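Local structure of mandalate racemase/muconate lactonizing enzyme (Unidentified, 4E4U) at residues K48-I53 and D87-G92; R60-R65 and E71-Q76; D166-Y171 and H177-E182. The protein is a putative member of the mandelate racemase/muconate lactonizing enzyme family of the enolase superfamily, whose precise reaction is not established. All blocks are in the same frame, centred on the assembly; numbering follows the deposited sequence. Where two conformers were deposited one is given.

In the fold
Contacts 1 and 2 both lie in the N-terminal capping domain, and contact 3 lies in the C-terminal barrel domain. Contact 1 joins helices 47-61 and 88-109. Contact 2 joins the end of helix 47-61 to helix 70-79 and is nested, along the chain, inside the loop that contact 1 closes. Their centres are about 15 Å apart, and they touch where Met91 packs on Phe74 and Met90 on His61. Together they tie the three helices of the domain into one bundle, which also meets a second subunit. Contact 3 follows later in the chain. Its centre is about 31 Å from that of contact 1 and about 43 Å from that of contact 2.

Contact 1 (K48-I53 and D87-G92); sequences KAMAPI and DLTMMG
Met50 and Ile53 meet Thr89 in a small, buried, apolar helix-helix contact of the N-terminal capping domain of the enolase superfamily. It joins helix 47-61 to the first turn of helix 88-109. The meeting point is the methyl group of Thr89. Met50 and Thr89 reach toward each other tip to tip, and Met50 SD lies 3.8 Å from Thr89 CG2. Met50 is bent at both chi2 and chi3, and its CE also stays near this methyl, 4.1 Å from Thr89 CG2. Ile53 comes to the same methyl by another route. Its side chain crosses that of Thr89 at about a right angle, with Ile53 CD1 4.1 Å from Thr89 CG2. Val93, one turn further along helix 88-109, also touches both Met50 and Ile53.

The torsion of Thr89 divides its two branches. CG2 stands opposite the backbone N and faces helix 47-61, while OG1 sits beside that N (chi1 -63°). The hydroxyl bonds to Asp87 OD2 of the second subunit and more weakly to Ser42, so this polar atom is satisfied although buried. The subunit interface thus runs beside the helix packing. Asp87 of the same chain is the N-cap of helix 88-109. Its OD1 accepts from Met90 N at 3.0 Å, with an N-H...O angle of 171°.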
# COMPACT_ATOMS: atom_id res chain seq x y z
N LYS A 48 -46.22 -11.49 -2.76
CA LYS A 48 -46.80 -12.41 -3.75
C LYS A 48 -45.72 -13.24 -4.45
O LYS A 48 -45.94 -14.39 -4.84
CB LYS A 48 -47.62 -11.64 -4.78
CG LYS A 48 -48.59 -12.49 -5.58
CD LYS A 48 -49.76 -11.64 -6.05
CE LYS A 48 -50.04 -10.51 -5.05
NZ LYS A 48 -51.48 -10.16 -4.92
N ALA A 49 -44.54 -12.65 -4.61
CA ALA A 49 -43.41 -13.38 -5.16
C ALA A 49 -42.69 -14.17 -4.07
O ALA A 49 -42.17 -15.26 -4.33
CB ALA A 49 -42.46 -12.43 -5.85
N MET A 50 -42.65 -13.63 -2.85
CA MET A 50 -41.90 -14.29 -1.78
C MET A 50 -42.46 -15.66 -1.42
O MET A 50 -41.69 -16.57 -1.12
CB MET A 50 -41.83 -13.39 -0.54
CG MET A 50 -40.91 -12.19 -0.72
SD MET A 50 -39.21 -12.62 -1.10
CE MET A 50 -38.68 -13.32 0.45
N ALA A 51 -43.77 -15.83 -1.46
CA ALA A 51 -44.36 -17.12 -1.11
C ALA A 51 -43.85 -18.28 -2.01
O ALA A 51 -43.35 -19.28 -1.48
CB ALA A 51 -45.89 -17.05 -1.06
N PRO A 52 -43.93 -18.15 -3.35
CA PRO A 52 -43.36 -19.24 -4.15
C PRO A 52 -41.83 -19.33 -4.10
O PRO A 52 -41.29 -20.42 -4.26
CB PRO A 52 -43.84 -18.93 -5.58
CG PRO A 52 -44.20 -17.49 -5.56
CD PRO A 52 -44.70 -17.21 -4.18
N ILE A 53 -41.14 -18.22 -3.85
CA ILE A 53 -39.70 -18.29 -3.66
C ILE A 53 -39.37 -19.19 -2.47
O ILE A 53 -38.50 -20.07 -2.55
CB ILE A 53 -39.10 -16.89 -3.41
CG1 ILE A 53 -39.10 -16.07 -4.71
CG2 ILE A 53 -37.68 -17.00 -2.87
CD1 ILE A 53 -38.71 -14.63 -4.49
N ASP A 87 -26.82 -13.93 -3.11
CA ASP A 87 -28.09 -13.51 -3.70
C ASP A 87 -28.94 -13.01 -2.54
O ASP A 87 -29.32 -13.78 -1.65
CB ASP A 87 -28.76 -14.68 -4.44
CG ASP A 87 -30.14 -14.30 -5.00
OD1 ASP A 87 -31.00 -13.85 -4.21
OD2 ASP A 87 -30.35 -14.45 -6.23
N LEU A 88 -29.21 -11.71 -2.53
CA LEU A 88 -29.78 -11.06 -1.35
C LEU A 88 -31.11 -11.68 -0.89
O LEU A 88 -31.32 -11.90 0.30
CB LEU A 88 -29.96 -9.57 -1.64
CG LEU A 88 -30.43 -8.70 -0.47
CD1 LEU A 88 -29.38 -8.62 0.63
CD2 LEU A 88 -30.77 -7.32 -0.98
N THR A 89 -32.01 -11.97 -1.83
CA THR A 89 -33.29 -12.56 -1.46
C THR A 89 -33.09 -13.98 -0.94
O THR A 89 -33.70 -14.36 0.06
CB THR A 89 -34.31 -12.52 -2.61
OG1 THR A 89 -34.59 -11.15 -2.94
CG2 THR A 89 -35.60 -13.22 -2.23
N MET A 90 -32.23 -14.75 -1.60
CA MET A 90 -31.97 -16.12 -1.16
C MET A 90 -31.41 -16.12 0.25
O MET A 90 -31.77 -16.95 1.07
CB MET A 90 -31.00 -16.83 -2.10
CG MET A 90 -30.53 -18.19 -1.60
SD MET A 90 -31.87 -19.38 -1.34
CE MET A 90 -31.76 -20.31 -2.87
N MET A 91 -30.52 -15.18 0.54
CA MET A 91 -29.94 -15.12 1.87
C MET A 91 -30.98 -14.79 2.93
O MET A 91 -30.95 -15.35 4.03
CB MET A 91 -28.76 -14.16 1.90
CG MET A 91 -27.54 -14.67 1.14
SD MET A 91 -26.82 -16.19 1.80
CE MET A 91 -27.59 -17.47 0.81
N GLY A 92 -31.92 -13.89 2.62
CA GLY A 92 -33.03 -13.64 3.53
C GLY A 92 -33.85 -14.90 3.77
O GLY A 92 -34.18 -15.23 4.91

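Contact 2 (R60-R65 and E71-Q76); sequences RHLLNR and ERLFRQ
Arg72 grips the backbone carbonyl of His61 with both terminal nitrogens, where helix 47-61 ends against helix 70-79 in the N-terminal capping domain of the enolase superfamily. Both bonds go end-on to one oxygen. Arg72 NH2 is 2.8 Å from His61 O and lies in the carbonyl plane. Arg72 NH1 is 3.0 Å from His61 O, but sits above that plane, with a more bent N-H...O angle of 138°. The oxygen itself lies in the guanidinium plane. Arg72 reaches it with CG opposite the backbone N (chi1 178°), then bends at chi2 and chi3. The His61 ring has Arg60 CB over the centre of one face. Gln76 O lies over the other, offset toward the rim, with His61 CE1 3.6 Å from Gln76 O.

Leu62 CD1 comes to the guanidinium edge of Arg72, while Leu62 CB packs on Leu73 CD1 at 4.2 Å. In one of two conformers of Arg65, its CG, not its guanidinium, lies over a face of the Arg72 group, 3.5 Å from Arg72 CZ, and its charged end pairs with Glu392 of the second subunit.

Further out, Leu97 of helix 88-109 lies against Leu62. A type II beta turn from Leu62 to Arg65 carries the chain away from the helix. His61 NE2 bonds to Ser80, and Gln76 NE2 to the backbone O of Glu392 of the second subunit. At the ring edge a water lies in the ring plane, its O 2.8 Å from His61 ND1, and donates to Gln76 OE1 at 2.9 Å.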
# COMPACT_ATOMS: atom_id res chain seq x y z
N ARG A 60 -35.99 -27.52 -2.57
CA ARG A 60 -34.71 -27.89 -3.14
C ARG A 60 -33.64 -28.15 -2.09
O ARG A 60 -32.80 -29.03 -2.27
CB ARG A 60 -34.20 -26.83 -4.12
CG ARG A 60 -35.06 -26.66 -5.34
CD ARG A 60 -34.53 -25.56 -6.25
NE ARG A 60 -35.59 -25.21 -7.18
CZ ARG A 60 -35.89 -25.91 -8.27
NH1 ARG A 60 -35.19 -26.99 -8.59
NH2 ARG A 60 -36.90 -25.52 -9.04
N HIS A 61 -33.66 -27.37 -1.01
CA HIS A 61 -32.48 -27.29 -0.15
C HIS A 61 -32.68 -27.70 1.31
O HIS A 61 -31.71 -27.78 2.05
CB HIS A 61 -31.86 -25.88 -0.21
CG HIS A 61 -31.55 -25.42 -1.60
ND1 HIS A 61 -30.68 -26.09 -2.44
CD2 HIS A 61 -32.00 -24.34 -2.30
CE1 HIS A 61 -30.61 -25.46 -3.59
NE2 HIS A 61 -31.40 -24.39 -3.54
N LEU A 62 -33.92 -27.96 1.73
CA LEU A 62 -34.16 -28.29 3.15
C LEU A 62 -35.10 -29.46 3.39
O LEU A 62 -34.92 -30.22 4.34
CB LEU A 62 -34.65 -27.06 3.93
CG LEU A 62 -34.79 -27.24 5.45
CD1 LEU A 62 -33.48 -27.75 6.08
CD2 LEU A 62 -35.22 -25.94 6.10
N LEU A 63 -36.12 -29.62 2.54
CA LEU A 63 -37.06 -30.72 2.70
C LEU A 63 -36.34 -32.05 2.86
O LEU A 63 -35.45 -32.38 2.07
CB LEU A 63 -38.03 -30.77 1.52
CG LEU A 63 -39.01 -31.96 1.51
CD1 LEU A 63 -39.95 -31.93 2.71
CD2 LEU A 63 -39.80 -32.00 0.21
N ASN A 64 -36.70 -32.78 3.91
CA ASN A 64 -36.15 -34.10 4.25
C ASN A 64 -34.71 -34.11 4.76
O ASN A 64 -34.09 -35.17 4.83
CB ASN A 64 -36.37 -35.10 3.11
CG ASN A 64 -37.82 -35.45 2.94
OD1 ASN A 64 -38.55 -35.59 3.92
ND2 ASN A 64 -38.26 -35.58 1.70
N ARG A 65 -34.20 -32.94 5.14
CA ARG A 65 -32.85 -32.82 5.68
C ARG A 65 -32.87 -32.67 7.21
O ARG A 65 -33.86 -32.24 7.80
CB ARG A 65 -32.12 -31.63 5.06
CG ARG A 65 -31.95 -31.72 3.55
CD ARG A 65 -31.02 -32.85 3.13
NE ARG A 65 -30.98 -32.96 1.68
CZ ARG A 65 -30.31 -33.89 1.01
NH1 ARG A 65 -29.59 -34.80 1.67
NH2 ARG A 65 -30.34 -33.91 -0.31
N GLU A 71 -24.66 -25.75 8.33
CA GLU A 71 -23.60 -25.48 7.35
C GLU A 71 -24.06 -25.96 5.98
O GLU A 71 -23.93 -25.24 4.98
CB GLU A 71 -22.30 -26.20 7.71
CG GLU A 71 -21.54 -25.60 8.88
CD GLU A 71 -20.63 -24.45 8.49
OE1 GLU A 71 -20.56 -24.09 7.29
OE2 GLU A 71 -19.95 -23.91 9.39
N ARG A 72 -24.57 -27.18 5.93
CA ARG A 72 -25.06 -27.76 4.69
C ARG A 72 -26.15 -26.88 4.09
O ARG A 72 -26.10 -26.54 2.90
CB ARG A 72 -25.62 -29.16 4.96
CG ARG A 72 -26.22 -29.87 3.75
CD ARG A 72 -27.38 -30.79 4.18
NE ARG A 72 -28.52 -29.98 4.63
CZ ARG A 72 -29.38 -29.39 3.81
NH1 ARG A 72 -29.28 -29.55 2.49
NH2 ARG A 72 -30.37 -28.65 4.30
N LEU A 73 -27.13 -26.52 4.90
CA LEU A 73 -28.22 -25.66 4.43
C LEU A 73 -27.70 -24.36 3.83
O LEU A 73 -28.09 -23.97 2.72
CB LEU A 73 -29.19 -25.37 5.57
CG LEU A 73 -30.30 -24.36 5.28
CD1 LEU A 73 -31.14 -24.78 4.06
CD2 LEU A 73 -31.17 -24.17 6.52
N PHE A 74 -26.83 -23.67 4.56
CA PHE A 74 -26.28 -22.43 4.05
C PHE A 74 -25.55 -22.64 2.72
O PHE A 74 -25.79 -21.91 1.76
CB PHE A 74 -25.35 -21.75 5.06
CG PHE A 74 -24.75 -20.48 4.54
CD1 PHE A 74 -25.42 -19.27 4.66
CD2 PHE A 74 -23.55 -20.50 3.84
CE1 PHE A 74 -24.89 -18.10 4.14
CE2 PHE A 74 -23.01 -19.35 3.31
CZ PHE A 74 -23.68 -18.15 3.45
N ARG A 75 -24.67 -23.63 2.67
CA ARG A 75 -23.89 -23.86 1.45
C ARG A 75 -24.78 -24.20 0.27
O ARG A 75 -24.54 -23.74 -0.85
CB ARG A 75 -22.83 -24.95 1.64
CG ARG A 75 -21.70 -24.61 2.62
CD ARG A 75 -20.97 -23.31 2.29
NE ARG A 75 -20.47 -23.25 0.93
CZ ARG A 75 -19.76 -22.24 0.44
NH1 ARG A 75 -19.44 -21.22 1.22
NH2 ARG A 75 -19.36 -22.25 -0.83
N GLN A 76 -25.81 -25.01 0.49
CA GLN A 76 -26.70 -25.37 -0.61
C GLN A 76 -27.45 -24.14 -1.13
O GLN A 76 -27.57 -23.94 -2.33
CB GLN A 76 -27.70 -26.46 -0.21
CG GLN A 76 -27.08 -27.78 0.25
CD GLN A 76 -26.22 -28.44 -0.80
OE1 GLN A 76 -26.55 -28.47 -1.99
NE2 GLN A 76 -25.11 -29.03 -0.36
O HOH W 1 -29.35 -28.57 -2.60

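Contact 3 (D166-Y171 and H177-E182); sequences DPAGPY and HQLSLE
The loop that follows strand 162-165 of the C-terminal barrel domain folds back here on the chain leading into helix 181-198. Ala168 and Pro170 on one arm meet Leu179 and His177 on the other. Leu179 CD2 reaches the carbonyl of Ala168, 3.5 Å from its O, while the other branch, CD1, lies 4.2 Å from Ala168 CB. Leu184 of helix 181-198 and Leu220 of helix 214-224 add to the apolar surroundings of Leu179.

The polar half of the contact is built round one water. It donates to Ala168 O at 2.7 Å and to Pro170 O at 2.8 Å, and it also pairs with His177 NE2 at 2.8 Å. Water and Pro170 O both lie in the plane of the imidazole, at its edge. His177 CE1 also approaches Pro170 O directly, at 3.3 Å. The ring is put there by a chi1 of 55°, which sets CG between the backbone N and the carbonyl carbon.

Asp166 shapes the first arm. Its OD1 accepts from Ala168 N at 2.9 Å, from above the carboxylate plane, and makes an Asx turn. Its OD2 is held by His209 and Gln211. On the second arm Ser180 is the N-cap of helix 181-198, its OG bonded to Val183 N. The arrangement is that of a beta-to-alpha connection in the modified TIM barrel of the enolase superfamily.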
# COMPACT_ATOMS: atom_id res chain seq x y z
N ASP A 166 -33.41 9.99 12.15
CA ASP A 166 -32.85 10.34 10.84
C ASP A 166 -33.47 11.62 10.29
O ASP A 166 -34.53 11.58 9.65
CB ASP A 166 -33.03 9.21 9.83
CG ASP A 166 -32.39 9.53 8.48
OD1 ASP A 166 -31.77 10.61 8.36
OD2 ASP A 166 -32.49 8.72 7.54
N PRO A 167 -32.80 12.76 10.50
CA PRO A 167 -33.30 14.05 10.02
C PRO A 167 -32.75 14.43 8.64
O PRO A 167 -32.90 15.59 8.22
CB PRO A 167 -32.79 15.02 11.09
CG PRO A 167 -31.48 14.43 11.51
CD PRO A 167 -31.60 12.92 11.35
N ALA A 168 -32.15 13.48 7.93
CA ALA A 168 -31.38 13.80 6.72
C ALA A 168 -32.16 13.75 5.40
O ALA A 168 -31.57 13.78 4.33
CB ALA A 168 -30.15 12.92 6.63
N GLY A 169 -33.49 13.71 5.48
CA GLY A 169 -34.31 13.82 4.28
C GLY A 169 -34.45 12.51 3.53
O GLY A 169 -33.97 11.47 3.97
N PRO A 170 -35.12 12.54 2.37
CA PRO A 170 -35.43 11.31 1.64
C PRO A 170 -34.19 10.55 1.17
O PRO A 170 -33.16 11.14 0.81
CB PRO A 170 -36.19 11.81 0.42
CG PRO A 170 -36.79 13.12 0.85
CD PRO A 170 -35.73 13.72 1.73
N TYR A 171 -34.31 9.23 1.21
CA TYR A 171 -33.37 8.36 0.52
C TYR A 171 -34.09 7.86 -0.73
O TYR A 171 -35.23 7.40 -0.66
CB TYR A 171 -32.92 7.20 1.41
CG TYR A 171 -34.01 6.56 2.24
CD1 TYR A 171 -34.37 7.08 3.48
CD2 TYR A 171 -34.64 5.40 1.82
CE1 TYR A 171 -35.35 6.49 4.25
CE2 TYR A 171 -35.62 4.79 2.59
CZ TYR A 171 -35.97 5.34 3.81
OH TYR A 171 -36.94 4.76 4.59
N HIS A 177 -26.70 11.38 -2.84
CA HIS A 177 -26.78 12.76 -3.31
C HIS A 177 -26.08 13.69 -2.31
O HIS A 177 -25.52 13.23 -1.31
CB HIS A 177 -28.23 13.17 -3.58
CG HIS A 177 -29.14 12.99 -2.40
ND1 HIS A 177 -30.04 11.96 -2.31
CD2 HIS A 177 -29.25 13.69 -1.25
CE1 HIS A 177 -30.70 12.04 -1.17
NE2 HIS A 177 -30.23 13.09 -0.50
N GLN A 178 -26.10 14.98 -2.60
CA GLN A 178 -25.39 15.96 -1.78
C GLN A 178 -26.40 16.79 -0.99
O GLN A 178 -27.15 17.58 -1.58
CB GLN A 178 -24.52 16.85 -2.69
CG GLN A 178 -23.67 17.89 -1.96
CD GLN A 178 -22.34 17.37 -1.42
OE1 GLN A 178 -21.91 17.76 -0.33
NE2 GLN A 178 -21.65 16.53 -2.20
N LEU A 179 -26.45 16.59 0.32
CA LEU A 179 -27.45 17.27 1.15
C LEU A 179 -27.32 18.79 1.06
O LEU A 179 -26.22 19.33 1.06
CB LEU A 179 -27.31 16.88 2.62
CG LEU A 179 -27.44 15.40 2.96
CD1 LEU A 179 -27.30 15.20 4.46
CD2 LEU A 179 -28.76 14.83 2.45
N SER A 180 -28.46 19.46 1.01
CA SER A 180 -28.48 20.92 0.99
C SER A 180 -28.05 21.49 2.34
O SER A 180 -28.08 20.80 3.36
CB SER A 180 -29.89 21.42 0.71
OG SER A 180 -30.71 21.21 1.85
N LEU A 181 -27.68 22.77 2.35
CA LEU A 181 -27.35 23.46 3.59
C LEU A 181 -28.51 23.43 4.59
O LEU A 181 -28.30 23.26 5.78
CB LEU A 181 -26.95 24.90 3.33
CG LEU A 181 -25.60 25.06 2.63
CD1 LEU A 181 -25.48 26.48 2.09
CD2 LEU A 181 -24.45 24.73 3.57
N GLU A 182 -29.74 23.61 4.10
CA GLU A 182 -30.88 23.58 5.01
C GLU A 182 -31.04 22.21 5.68
O GLU A 182 -31.38 22.13 6.86
CB GLU A 182 -32.15 24.01 4.30
CG GLU A 182 -32.18 25.50 4.04
CD GLU A 182 -33.43 25.95 3.33
OE1 GLU A 182 -33.85 25.27 2.36
OE2 GLU A 182 -33.99 26.98 3.75
O HOH W 2 -31.98 13.50 1.68